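Local coordinates for protein copper-containing nitrite reductase (Hyphomicrobium denitrificans 1NES1, PDB 6TFO) that probably reduces nitrite to nitric oxide at copper sites, using electrons delivered by cytochrome c, and carries an extra cupredoxin domain tethered to its catalytic core, at residues 55-67 with 105-117. Sequence-based numbering, arbitrary orientation.
Sequences QVNPKLVVHEGET and FIASKVGQFDYYC. With CU (copper (II) ion), chain L.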
ATOM      1  N   GLN C  55      15.460   6.425 -16.995  1.00 45.62           N
ATOM      2  CA  GLN C  55      16.663   5.804 -17.608  1.00 47.01           C
ATOM      3  C   GLN C  55      17.673   5.479 -16.508  1.00 44.51           C
ATOM      4  O   GLN C  55      17.820   6.279 -15.573  1.00 48.32           O
ATOM      5  CB  GLN C  55      17.315   6.736 -18.624  1.00 47.91           C
ATOM      6  CG  GLN C  55      16.424   7.053 -19.808  1.00 50.71           C
ATOM      7  CD  GLN C  55      17.143   7.964 -20.772  1.00 61.23           C
ATOM      8  OE1 GLN C  55      18.373   8.050 -20.767  1.00 63.98           O
ATOM      9  NE2 GLN C  55      16.377   8.668 -21.592  1.00 67.90           N
ATOM     10  N   VAL C  56      18.378   4.366 -16.627  1.00 43.68           N
ATOM     11  CA  VAL C  56      19.363   3.966 -15.582  1.00 48.82           C
ATOM     12  C   VAL C  56      20.722   4.453 -16.077  1.00 45.99           C
ATOM     13  O   VAL C  56      20.964   4.352 -17.302  1.00 46.14           O
ATOM     14  CB  VAL C  56      19.322   2.454 -15.225  1.00 48.42           C
ATOM     15  CG1 VAL C  56      18.057   1.770 -15.724  1.00 44.07           C
ATOM     16  CG2 VAL C  56      20.552   1.693 -15.668  1.00 46.70           C
ATOM     17  N   ASN C  57      21.532   4.998 -15.166  1.00 44.41           N
ATOM     18  CA  ASN C  57      22.848   5.610 -15.475  1.00 47.89           C
ATOM     19  C   ASN C  57      22.729   6.434 -16.759  1.00 51.48           C
ATOM     20  O   ASN C  57      23.491   6.230 -17.709  1.00 46.73           O
ATOM     21  CB  ASN C  57      23.932   4.540 -15.506  1.00 45.61           C
ATOM     22  CG  ASN C  57      24.109   3.886 -14.154  1.00 49.92           C
ATOM     23  OD1 ASN C  57      23.885   4.539 -13.132  1.00 43.72           O
ATOM     24  ND2 ASN C  57      24.473   2.600 -14.136  1.00 49.11           N
ATOM     25  N   PRO C  58      21.810   7.432 -16.805  1.00 49.57           N
ATOM     26  CA  PRO C  58      21.521   8.163 -18.039  1.00 52.07           C
ATOM     27  C   PRO C  58      22.738   8.951 -18.518  1.00 51.44           C
ATOM     28  O   PRO C  58      23.494   9.449 -17.685  1.00 51.93           O
ATOM     29  CB  PRO C  58      20.377   9.130 -17.687  1.00 50.62           C
ATOM     30  CG  PRO C  58      20.499   9.280 -16.184  1.00 50.81           C
ATOM     31  CD  PRO C  58      21.014   7.941 -15.680  1.00 49.30           C
ATOM     32  N   LYS C  59      22.889   9.041 -19.842  1.00 53.55           N
ATOM     33  CA  LYS C  59      23.879   9.945 -20.470  1.00 55.87           C
ATOM     34  C   LYS C  59      23.352  11.375 -20.278  1.00 52.30           C
ATOM     35  O   LYS C  59      22.188  11.649 -20.659  1.00 46.66           O
ATOM     36  CB  LYS C  59      24.108   9.590 -21.940  1.00 57.06           C
ATOM     37  CG  LYS C  59      25.174  10.433 -22.619  1.00 62.15           C
ATOM     38  CD  LYS C  59      25.286  10.195 -24.096  1.00 68.86           C
ATOM     39  CE  LYS C  59      26.307   9.129 -24.416  1.00 75.22           C
ATOM     40  NZ  LYS C  59      26.710   9.168 -25.837  1.00 81.45           N
ATOM     41  N   LEU C  60      24.168  12.233 -19.662  1.00 50.77           N
ATOM     42  CA  LEU C  60      23.857  13.668 -19.452  1.00 47.67           C
ATOM     43  C   LEU C  60      24.511  14.465 -20.584  1.00 47.78           C
ATOM     44  O   LEU C  60      25.753  14.661 -20.553  1.00 47.50           O
ATOM     45  CB  LEU C  60      24.387  14.052 -18.069  1.00 45.43           C
ATOM     46  CG  LEU C  60      23.919  13.166 -16.920  1.00 44.19           C
ATOM     47  CD1 LEU C  60      24.331  13.751 -15.583  1.00 42.64           C
ATOM     48  CD2 LEU C  60      22.412  12.939 -16.939  1.00 47.23           C
ATOM     49  N   VAL C  61      23.721  14.842 -21.594  1.00 50.78           N
ATOM     50  CA  VAL C  61      24.241  15.588 -22.781  1.00 55.12           C
ATOM     51  C   VAL C  61      24.161  17.092 -22.498  1.00 49.81           C
ATOM     52  O   VAL C  61      23.053  17.614 -22.256  1.00 49.16           O
ATOM     53  CB  VAL C  61      23.511  15.219 -24.084  1.00 58.46           C
ATOM     54  CG1 VAL C  61      23.917  16.146 -25.221  1.00 56.90           C
ATOM     55  CG2 VAL C  61      23.744  13.767 -24.462  1.00 58.69           C
ATOM     56  N   VAL C  62      25.318  17.735 -22.531  1.00 47.71           N
ATOM     57  CA  VAL C  62      25.494  19.191 -22.272  1.00 54.87           C
ATOM     58  C   VAL C  62      26.379  19.758 -23.381  1.00 56.93           C
ATOM     59  O   VAL C  62      27.174  18.999 -23.950  1.00 51.17           O
ATOM     60  CB  VAL C  62      26.066  19.487 -20.873  1.00 56.37           C
ATOM     61  CG1 VAL C  62      25.251  18.823 -19.777  1.00 56.96           C
ATOM     62  CG2 VAL C  62      27.537  19.132 -20.739  1.00 57.49           C
ATOM     63  N   HIS C  63      26.205  21.040 -23.702  1.00 58.69           N
ATOM     64  CA  HIS C  63      26.975  21.746 -24.757  1.00 54.60           C
ATOM     65  C   HIS C  63      28.101  22.545 -24.090  1.00 58.25           C
ATOM     66  O   HIS C  63      27.899  23.050 -22.966  1.00 62.32           O
ATOM     67  CB  HIS C  63      26.015  22.548 -25.634  1.00 54.96           C
ATOM     68  CG  HIS C  63      25.156  21.699 -26.513  1.00 55.77           C
ATOM     69  ND1 HIS C  63      25.437  21.491 -27.848  1.00 58.87           N
ATOM     70  CD2 HIS C  63      24.029  21.000 -26.255  1.00 56.41           C
ATOM     71  CE1 HIS C  63      24.517  20.703 -28.374  1.00 60.52           C
ATOM     72  NE2 HIS C  63      23.638  20.397 -27.419  1.00 58.44           N
ATOM     73  N   GLU C  64      29.267  22.588 -24.735  1.00 59.87           N
ATOM     74  CA  GLU C  64      30.485  23.299 -24.264  1.00 55.71           C
ATOM     75  C   GLU C  64      30.097  24.652 -23.659  1.00 56.31           C
ATOM     76  O   GLU C  64      29.322  25.378 -24.279  1.00 54.01           O
ATOM     77  CB  GLU C  64      31.459  23.492 -25.429  1.00 53.60           C
ATOM     78  CG  GLU C  64      32.777  24.133 -25.025  1.00 51.88           C
ATOM     79  CD  GLU C  64      33.921  23.868 -25.980  1.00 58.60           C
ATOM     80  OE1 GLU C  64      33.643  23.803 -27.209  1.00 55.79           O
ATOM     81  OE2 GLU C  64      35.065  23.670 -25.497  1.00 61.45           O
ATOM     82  N   GLY C  65      30.608  24.961 -22.474  1.00 58.79           N
ATOM     83  CA  GLY C  65      30.412  26.264 -21.819  1.00 56.60           C
ATOM     84  C   GLY C  65      29.084  26.373 -21.080  1.00 57.04           C
ATOM     85  O   GLY C  65      28.894  27.403 -20.416  1.00 52.80           O
ATOM     86  N   GLU C  66      28.187  25.383 -21.156  1.00 52.98           N
ATOM     87  CA  GLU C  66      26.935  25.441 -20.359  1.00 50.24           C
ATOM     88  C   GLU C  66      27.284  25.238 -18.879  1.00 47.57           C
ATOM     89  O   GLU C  66      28.323  24.613 -18.564  1.00 46.40           O
ATOM     90  CB  GLU C  66      25.914  24.414 -20.832  1.00 54.30           C
ATOM     91  CG  GLU C  66      25.238  24.769 -22.148  1.00 55.09           C
ATOM     92  CD  GLU C  66      24.157  23.783 -22.587  1.00 52.39           C
ATOM     93  OE1 GLU C  66      24.286  22.606 -22.280  1.00 56.62           O
ATOM     94  OE2 GLU C  66      23.189  24.188 -23.232  1.00 59.03           O
ATOM     95  N   THR C  67      26.477  25.831 -18.002  1.00 50.24           N
ATOM     96  CA  THR C  67      26.504  25.579 -16.541  1.00 51.14           C
ATOM     97  C   THR C  67      25.604  24.380 -16.280  1.00 49.04           C
ATOM     98  O   THR C  67      24.464  24.377 -16.792  1.00 45.50           O
ATOM     99  CB  THR C  67      26.076  26.800 -15.726  1.00 50.17           C
ATOM    100  OG1 THR C  67      27.047  27.821 -15.955  1.00 49.46           O
ATOM    101  CG2 THR C  67      26.024  26.546 -14.235  1.00 52.07           C
ATOM    102  N   PHE C 105      28.786  23.211 -12.040  1.00 43.47           N
ATOM    103  CA  PHE C 105      30.105  23.422 -12.666  1.00 44.60           C
ATOM    104  C   PHE C 105      29.830  23.916 -14.081  1.00 44.73           C
ATOM    105  O   PHE C 105      28.664  23.779 -14.541  1.00 45.25           O
ATOM    106  CB  PHE C 105      30.919  22.122 -12.638  1.00 50.22           C
ATOM    107  CG  PHE C 105      30.306  20.981 -13.418  1.00 47.49           C
ATOM    108  CD1 PHE C 105      29.404  20.114 -12.820  1.00 47.25           C
ATOM    109  CD2 PHE C 105      30.641  20.768 -14.750  1.00 49.54           C
ATOM    110  CE1 PHE C 105      28.831  19.080 -13.546  1.00 51.86           C
ATOM    111  CE2 PHE C 105      30.070  19.734 -15.479  1.00 48.13           C
ATOM    112  CZ  PHE C 105      29.163  18.893 -14.877  1.00 51.28           C
ATOM    113  N   ILE C 106      30.861  24.462 -14.722  1.00 44.28           N
ATOM    114  CA  ILE C 106      30.807  24.912 -16.136  1.00 48.54           C
ATOM    115  C   ILE C 106      31.377  23.795 -16.997  1.00 46.61           C
ATOM    116  O   ILE C 106      32.525  23.418 -16.748  1.00 44.53           O
ATOM    117  CB  ILE C 106      31.574  26.238 -16.321  1.00 49.76           C
ATOM    118  CG1 ILE C 106      31.087  27.314 -15.342  1.00 42.96           C
ATOM    119  CG2 ILE C 106      31.469  26.693 -17.769  1.00 54.42           C
ATOM    120  CD1 ILE C 106      31.511  28.715 -15.696  1.00 43.81           C
ATOM    121  N   ALA C 107      30.606  23.322 -17.975  1.00 47.46           N
ATOM    122  CA  ALA C 107      31.027  22.271 -18.927  1.00 53.78           C
ATOM    123  C   ALA C 107      32.015  22.877 -19.935  1.00 52.09           C
ATOM    124  O   ALA C 107      31.651  23.036 -21.112  1.00 54.01           O
ATOM    125  CB  ALA C 107      29.809  21.664 -19.588  1.00 56.16           C
ATOM    126  N   SER C 108      33.221  23.202 -19.468  1.00 51.23           N
ATOM    127  CA  SER C 108      34.265  23.953 -20.203  1.00 54.50           C
ATOM    128  C   SER C 108      35.043  23.059 -21.172  1.00 62.10           C
ATOM    129  O   SER C 108      35.586  23.605 -22.146  1.00 64.26           O
ATOM    130  CB  SER C 108      35.181  24.646 -19.248  1.00 53.37           C
ATOM    131  OG  SER C 108      35.543  23.798 -18.179  1.00 55.90           O
ATOM    132  N   LYS C 109      35.106  21.746 -20.922  1.00 74.66           N
ATOM    133  CA  LYS C 109      35.882  20.775 -21.749  1.00 74.50           C
ATOM    134  C   LYS C 109      34.925  19.819 -22.477  1.00 70.75           C
ATOM    135  O   LYS C 109      34.128  19.143 -21.786  1.00 65.97           O
ATOM    136  CB  LYS C 109      36.893  20.012 -20.886  1.00 80.10           C
ATOM    137  CG  LYS C 109      38.346  20.389 -21.150  1.00 89.10           C
ATOM    138  CD  LYS C 109      38.898  19.818 -22.459  1.00 93.01           C
ATOM    139  CE  LYS C 109      39.273  18.355 -22.372  1.00 91.51           C
ATOM    140  NZ  LYS C 109      40.398  18.150 -21.430  1.00 91.86           N
ATOM    141  N   VAL C 110      35.013  19.770 -23.814  1.00 62.34           N
ATOM    142  CA  VAL C 110      34.291  18.804 -24.694  1.00 61.58           C
ATOM    143  C   VAL C 110      34.820  17.399 -24.400  1.00 58.93           C
ATOM    144  O   VAL C 110      36.012  17.280 -24.028  1.00 61.62           O
ATOM    145  CB  VAL C 110      34.449  19.147 -26.194  1.00 61.81           C
ATOM    146  CG1 VAL C 110      34.219  17.950 -27.105  1.00 62.92           C
ATOM    147  CG2 VAL C 110      33.524  20.264 -26.627  1.00 64.18           C
ATOM    148  N   GLY C 111      33.968  16.386 -24.557  1.00 59.69           N
ATOM    149  CA  GLY C 111      34.349  14.967 -24.418  1.00 61.40           C
ATOM    150  C   GLY C 111      33.371  14.191 -23.560  1.00 56.55           C
ATOM    151  O   GLY C 111      32.215  14.660 -23.362  1.00 57.32           O
ATOM    152  N   GLN C 112      33.799  13.019 -23.090  1.00 54.89           N
ATOM    153  CA  GLN C 112      32.964  12.122 -22.251  1.00 55.65           C
ATOM    154  C   GLN C 112      33.653  11.936 -20.904  1.00 51.49           C
ATOM    155  O   GLN C 112      34.849  11.701 -20.892  1.00 50.72           O
ATOM    156  CB  GLN C 112      32.719  10.786 -22.947  1.00 59.01           C
ATOM    157  CG  GLN C 112      32.223  10.939 -24.374  1.00 63.81           C
ATOM    158  CD  GLN C 112      31.207   9.887 -24.741  1.00 66.00           C
ATOM    159  OE1 GLN C 112      30.492  10.032 -25.719  1.00 74.84           O
ATOM    160  NE2 GLN C 112      31.114   8.841 -23.939  1.00 60.82           N
ATOM    161  N   PHE C 113      32.896  12.055 -19.821  1.00 51.70           N
ATOM    162  CA  PHE C 113      33.406  12.097 -18.430  1.00 58.05           C
ATOM    163  C   PHE C 113      32.484  11.245 -17.569  1.00 57.80           C
ATOM    164  O   PHE C 113      31.269  11.421 -17.686  1.00 54.12           O
ATOM    165  CB  PHE C 113      33.478  13.543 -17.919  1.00 58.87           C
ATOM    166  CG  PHE C 113      34.214  14.481 -18.844  1.00 57.29           C
ATOM    167  CD1 PHE C 113      35.596  14.611 -18.785  1.00 58.07           C
ATOM    168  CD2 PHE C 113      33.526  15.208 -19.799  1.00 53.89           C
ATOM    169  CE1 PHE C 113      36.266  15.468 -19.649  1.00 55.50           C
ATOM    170  CE2 PHE C 113      34.199  16.070 -20.658  1.00 54.28           C
ATOM    171  CZ  PHE C 113      35.566  16.186 -20.600  1.00 52.72           C
ATOM    172  N   ASP C 114      33.051  10.338 -16.773  1.00 60.46           N
ATOM    173  CA  ASP C 114      32.281   9.468 -15.855  1.00 54.51           C
ATOM    174  C   ASP C 114      31.788  10.312 -14.694  1.00 46.68           C
ATOM    175  O   ASP C 114      32.607  11.021 -14.090  1.00 52.14           O
ATOM    176  CB  ASP C 114      33.107   8.284 -15.355  1.00 57.57           C
ATOM    177  CG  ASP C 114      33.229   7.154 -16.368  1.00 57.70           C
ATOM    178  OD1 ASP C 114      32.623   7.259 -17.457  1.00 59.86           O
ATOM    179  OD2 ASP C 114      33.941   6.184 -16.060  1.00 58.00           O
ATOM    180  N   TYR C 115      30.489  10.245 -14.432  1.00 45.54           N
ATOM    181  CA  TYR C 115      29.924  10.520 -13.094  1.00 44.58           C
ATOM    182  C   TYR C 115      29.766   9.177 -12.393  1.00 44.67           C
ATOM    183  O   TYR C 115      29.260   8.227 -13.026  1.00 44.83           O
ATOM    184  CB  TYR C 115      28.633  11.327 -13.204  1.00 46.84           C
ATOM    185  CG  TYR C 115      27.411  10.643 -13.761  1.00 45.39           C
ATOM    186  CD1 TYR C 115      26.514   9.999 -12.919  1.00 46.09           C
ATOM    187  CD2 TYR C 115      27.078  10.767 -15.095  1.00 44.50           C
ATOM    188  CE1 TYR C 115      25.352   9.427 -13.403  1.00 46.30           C
ATOM    189  CE2 TYR C 115      25.925  10.193 -15.600  1.00 43.92           C
ATOM    190  CZ  TYR C 115      25.063   9.518 -14.752  1.00 46.98           C
ATOM    191  OH  TYR C 115      23.911   8.962 -15.230  1.00 45.01           O
ATOM    192  N   TYR C 116      30.191   9.099 -11.135  1.00 42.00           N
ATOM    193  CA  TYR C 116      30.223   7.835 -10.368  1.00 40.94           C
ATOM    194  C   TYR C 116      30.100   8.114  -8.871  1.00 43.99           C
ATOM    195  O   TYR C 116      30.331   9.243  -8.422  1.00 50.06           O
ATOM    196  CB  TYR C 116      31.516   7.089 -10.693  1.00 43.48           C
ATOM    197  CG  TYR C 116      32.744   7.754 -10.148  1.00 43.47           C
ATOM    198  CD1 TYR C 116      33.188   7.472  -8.870  1.00 43.37           C
ATOM    199  CD2 TYR C 116      33.445   8.689 -10.897  1.00 46.21           C
ATOM    200  CE1 TYR C 116      34.309   8.093  -8.345  1.00 45.99           C
ATOM    201  CE2 TYR C 116      34.576   9.311 -10.388  1.00 48.11           C
ATOM    202  CZ  TYR C 116      35.004   9.022  -9.102  1.00 48.21           C
ATOM    203  OH  TYR C 116      36.108   9.630  -8.585  1.00 43.15           O
ATOM    204  N   CYS C 117      29.735   7.087  -8.112  1.00 41.43           N
ATOM    205  CA  CYS C 117      29.670   7.118  -6.637  1.00 42.39           C
ATOM    206  C   CYS C 117      31.028   6.665  -6.104  1.00 45.93           C
ATOM    207  O   CYS C 117      31.547   5.663  -6.586  1.00 52.21           O
ATOM    208  CB  CYS C 117      28.550   6.227  -6.114  1.00 42.54           C
ATOM    209  SG  CYS C 117      28.470   6.208  -4.308  1.00 46.07           S
TER
HETATM  210 CU    CU L 503      26.665   5.047  -3.961  1.00 44.02          CU
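Tyr115 reaches across to Pro58 in the cupredoxin fold of the tethered domain, a Greek-key β-sandwich carrying a type 1 copper. Within one sheet, strand 128-134 lies between strand 60-63 and strand 111-116, and the Tyr115 ring reaches past it. With CG wedged between its backbone N and carbonyl carbon (chi1 70°), Tyr115 sends its ring to the bend at Pro58. There OH donates to Pro58 O at 2.5 Å, in the carbonyl plane and on a lone pair; the oxygen lies at the ring's edge. Proline suits this bend because its ring restricts phi, and its CD comes up tightly against Tyr115 OH, 3.1 Å away. Leu60 CG and CD1 press on the ring at CE2, CG lying 3.8 Å from Tyr115 CE2, the side chains crossing at about a right angle, while Leu34 of strand 30-39 also touches the tyrosine. A phenylalanine in place of Tyr115 would probably leave Pro58 O without its hydroxyl mate and the bend less firmly tied.

At the other end, small Ala107 leaves room for Val62, whose CG2 meets Ala107 CB at 3.6 Å. The type II turn from His63 to Glu66 closes over it, with Gly65 accommodating the positive phi (82°). Glu64 reaches out, its carboxylate resting against Val110 CG2. Here the second sheet begins with the antiparallel non-hydrogen-bonded pair Thr67-Ile106, CA atoms 4.4 Å apart. Strand 111-116 leads directly to Cys117, a copper ligand with His80, His122 and Met127. Two backbone bonds clasp the turn: Gly65 N donates to Ala107 O (2.6 Å) and Ala107 N to Glu66 O (2.7 Å).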